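Local coordinates for protein CmeC (Campylobacter jejuni, PDB 4MT4) that forms a trimeric outer membrane channel that probably carries drugs out of the cell as the exit duct of an efflux system, at residues T267-R272 with N360-A365. Sequence-based numbering, arbitrary orientation.
Sequences TILLQR and NTLITA
R272 lays its guanidinium over the methyl group of A365, and this is the closest approach between loop residues 267-272 and the helical turn 360-365. Followed outward from CB, the R272 chain leaves with CG anti to the carbonyl carbon (chi1 -76°) and runs extended to CD, which comes within 3.9 Å of A365 CB. A bend at chi3 (60°) brings NE toward the helix and, together with chi4 (123°), presents a face of the group to it. NE and CZ each lie 3.5 Å from A365 CB, NH1 follows at 3.7 Å and NH2 at 3.9 Å. These near-equal distances fit the methyl standing 3.4 Å above the guanidinium plane, over its centre. No hydrogen bond joins the two segments, so the nitrogens find their acceptors elsewhere: NH2 makes salt bridges to D274 and E368, and NH1 bonds to the carbonyl of A445. With those partners the buried charge is probably well compensated, and the plane of the group is fixed against A365.

A second, purely apolar contact lies beside it. L269 CD1 meets L362 CD2 at 3.7 Å, the two side chains crossing at about a right angle.

R272 occupies the N-cap position of helix 273-293, while L362 and A365, one turn apart, lie on the long helix 339-405, which in the same turn packs against a second subunit through I363 and T364. The contact therefore joins the loop leading into helix 273-293, and its N-cap residue, to helix 339-405 within the trimeric, largely alpha-helical tunnel characteristic of outer membrane factors.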
ATOM      1  N   THR B 267      14.921 -24.583 -14.087  1.00 54.66           N
ATOM      2  CA  THR B 267      13.849 -23.946 -14.842  1.00 57.87           C
ATOM      3  C   THR B 267      12.958 -23.103 -13.933  1.00 59.59           C
ATOM      4  O   THR B 267      11.739 -23.087 -14.086  1.00 59.16           O
ATOM      5  CB  THR B 267      12.973 -24.986 -15.565  1.00 63.08           C
ATOM      6  OG1 THR B 267      12.435 -25.907 -14.608  1.00 57.07           O
ATOM      7  CG2 THR B 267      13.787 -25.755 -16.594  1.00 55.47           C
ATOM      8  N   ILE B 268      13.576 -22.401 -12.990  1.00 52.43           N
ATOM      9  CA  ILE B 268      12.842 -21.620 -11.998  1.00 50.69           C
ATOM     10  C   ILE B 268      12.087 -20.452 -12.640  1.00 57.35           C
ATOM     11  O   ILE B 268      11.066 -19.996 -12.120  1.00 45.78           O
ATOM     12  CB  ILE B 268      13.791 -21.088 -10.898  1.00 44.66           C
ATOM     13  CG1 ILE B 268      12.999 -20.459  -9.750  1.00 45.59           C
ATOM     14  CG2 ILE B 268      14.794 -20.101 -11.476  1.00 46.81           C
ATOM     15  CD1 ILE B 268      12.043 -21.415  -9.078  1.00 47.80           C
ATOM     16  N   LEU B 269      12.582 -19.984 -13.782  1.00 48.22           N
ATOM     17  CA  LEU B 269      11.948 -18.882 -14.492  1.00 55.48           C
ATOM     18  C   LEU B 269      10.610 -19.311 -15.078  1.00 47.28           C
ATOM     19  O   LEU B 269       9.702 -18.495 -15.244  1.00 48.59           O
ATOM     20  CB  LEU B 269      12.864 -18.358 -15.600  1.00 52.02           C
ATOM     21  CG  LEU B 269      13.729 -17.134 -15.288  1.00 53.82           C
ATOM     22  CD1 LEU B 269      14.646 -17.389 -14.102  1.00 59.70           C
ATOM     23  CD2 LEU B 269      14.530 -16.739 -16.517  1.00 46.01           C
ATOM     24  N   LEU B 270      10.492 -20.599 -15.385  1.00 53.36           N
ATOM     25  CA  LEU B 270       9.276 -21.138 -15.981  1.00 46.57           C
ATOM     26  C   LEU B 270       8.338 -21.732 -14.936  1.00 59.60           C
ATOM     27  O   LEU B 270       7.274 -22.245 -15.275  1.00 54.20           O
ATOM     28  CB  LEU B 270       9.623 -22.206 -17.021  1.00 53.65           C
ATOM     29  CG  LEU B 270      10.547 -21.790 -18.166  1.00 55.54           C
ATOM     30  CD1 LEU B 270      10.874 -22.990 -19.043  1.00 51.37           C
ATOM     31  CD2 LEU B 270       9.923 -20.673 -18.986  1.00 44.23           C
ATOM     32  N   GLN B 271       8.730 -21.662 -13.668  1.00 54.76           N
ATOM     33  CA  GLN B 271       7.966 -22.320 -12.613  1.00 54.50           C
ATOM     34  C   GLN B 271       7.351 -21.358 -11.599  1.00 55.61           C
ATOM     35  O   GLN B 271       6.548 -21.767 -10.762  1.00 48.26           O
ATOM     36  CB  GLN B 271       8.853 -23.335 -11.892  1.00 48.98           C
ATOM     37  CG  GLN B 271       9.172 -24.557 -12.736  1.00 60.72           C
ATOM     38  CD  GLN B 271      10.225 -25.440 -12.107  1.00 50.61           C
ATOM     39  OE1 GLN B 271      11.121 -24.960 -11.414  1.00 49.88           O
ATOM     40  NE2 GLN B 271      10.122 -26.742 -12.344  1.00 46.21           N
ATOM     41  N   ARG B 272       7.722 -20.085 -11.675  1.00 51.10           N
ATOM     42  CA  ARG B 272       7.120 -19.070 -10.815  1.00 43.58           C
ATOM     43  C   ARG B 272       6.186 -18.158 -11.609  1.00 47.45           C
ATOM     44  O   ARG B 272       6.605 -17.529 -12.580  1.00 48.02           O
ATOM     45  CB  ARG B 272       8.196 -18.238 -10.116  1.00 45.00           C
ATOM     46  CG  ARG B 272       8.881 -18.944  -8.951  1.00 44.09           C
ATOM     47  CD  ARG B 272       9.840 -18.009  -8.227  1.00 41.72           C
ATOM     48  NE  ARG B 272       9.152 -16.842  -7.680  1.00 41.54           N
ATOM     49  CZ  ARG B 272       9.163 -16.499  -6.397  1.00 44.56           C
ATOM     50  NH1 ARG B 272       9.840 -17.227  -5.520  1.00 48.15           N
ATOM     51  NH2 ARG B 272       8.505 -15.423  -5.990  1.00 34.28           N
ATOM     52  N   ASN B 360      13.677  -6.782 -10.576  1.00 44.58           N
ATOM     53  CA  ASN B 360      13.365  -6.789  -9.151  1.00 50.20           C
ATOM     54  C   ASN B 360      12.584  -8.034  -8.736  1.00 52.59           C
ATOM     55  O   ASN B 360      12.764  -8.549  -7.634  1.00 53.44           O
ATOM     56  CB  ASN B 360      12.581  -5.528  -8.775  1.00 54.65           C
ATOM     57  CG  ASN B 360      12.536  -5.293  -7.277  1.00 61.17           C
ATOM     58  OD1 ASN B 360      13.473  -4.746  -6.695  1.00 54.50           O
ATOM     59  ND2 ASN B 360      11.440  -5.699  -6.646  1.00 64.28           N
ATOM     60  N   THR B 361      11.717  -8.511  -9.625  1.00 46.36           N
ATOM     61  CA  THR B 361      10.965  -9.736  -9.385  1.00 54.79           C
ATOM     62  C   THR B 361      11.907 -10.936  -9.381  1.00 52.13           C
ATOM     63  O   THR B 361      11.734 -11.873  -8.602  1.00 46.81           O
ATOM     64  CB  THR B 361       9.864  -9.948 -10.445  1.00 37.93           C
ATOM     65  OG1 THR B 361       9.004  -8.803 -10.481  1.00 51.28           O
ATOM     66  CG2 THR B 361       9.035 -11.186 -10.123  1.00 36.63           C
ATOM     67  N   LEU B 362      12.910 -10.894 -10.253  1.00 38.11           N
ATOM     68  CA  LEU B 362      13.913 -11.951 -10.324  1.00 46.55           C
ATOM     69  C   LEU B 362      14.767 -11.983  -9.061  1.00 43.36           C
ATOM     70  O   LEU B 362      14.969 -13.041  -8.463  1.00 43.75           O
ATOM     71  CB  LEU B 362      14.805 -11.768 -11.555  1.00 56.67           C
ATOM     72  CG  LEU B 362      14.670 -12.802 -12.677  1.00 60.02           C
ATOM     73  CD1 LEU B 362      15.667 -12.517 -13.789  1.00 55.60           C
ATOM     74  CD2 LEU B 362      14.853 -14.213 -12.139  1.00 59.53           C
ATOM     75  N   ILE B 363      15.263 -10.814  -8.663  1.00 39.36           N
ATOM     76  CA  ILE B 363      16.119 -10.691  -7.485  1.00 41.19           C
ATOM     77  C   ILE B 363      15.400 -11.136  -6.214  1.00 48.59           C
ATOM     78  O   ILE B 363      15.961 -11.867  -5.396  1.00 52.27           O
ATOM     79  CB  ILE B 363      16.613  -9.238  -7.299  1.00 35.57           C
ATOM     80  CG1 ILE B 363      17.412  -8.779  -8.520  1.00 48.31           C
ATOM     81  CG2 ILE B 363      17.439  -9.102  -6.031  1.00 56.50           C
ATOM     82  CD1 ILE B 363      18.453  -9.772  -8.985  1.00 47.15           C
ATOM     83  N   THR B 364      14.157 -10.690  -6.058  1.00 54.16           N
ATOM     84  CA  THR B 364      13.346 -11.031  -4.896  1.00 47.06           C
ATOM     85  C   THR B 364      13.075 -12.530  -4.829  1.00 37.92           C
ATOM     86  O   THR B 364      13.182 -13.140  -3.766  1.00 46.72           O
ATOM     87  CB  THR B 364      12.006 -10.268  -4.907  1.00 52.31           C
ATOM     88  OG1 THR B 364      12.250  -8.863  -4.766  1.00 50.28           O
ATOM     89  CG2 THR B 364      11.109 -10.735  -3.770  1.00 44.79           C
ATOM     90  N   ALA B 365      12.735 -13.117  -5.973  1.00 42.73           N
ATOM     91  CA  ALA B 365      12.442 -14.544  -6.054  1.00 38.25           C
ATOM     92  C   ALA B 365      13.622 -15.392  -5.587  1.00 52.21           C
ATOM     93  O   ALA B 365      13.455 -16.322  -4.797  1.00 44.89           O
ATOM     94  CB  ALA B 365      12.054 -14.922  -7.474  1.00 40.48           C
TER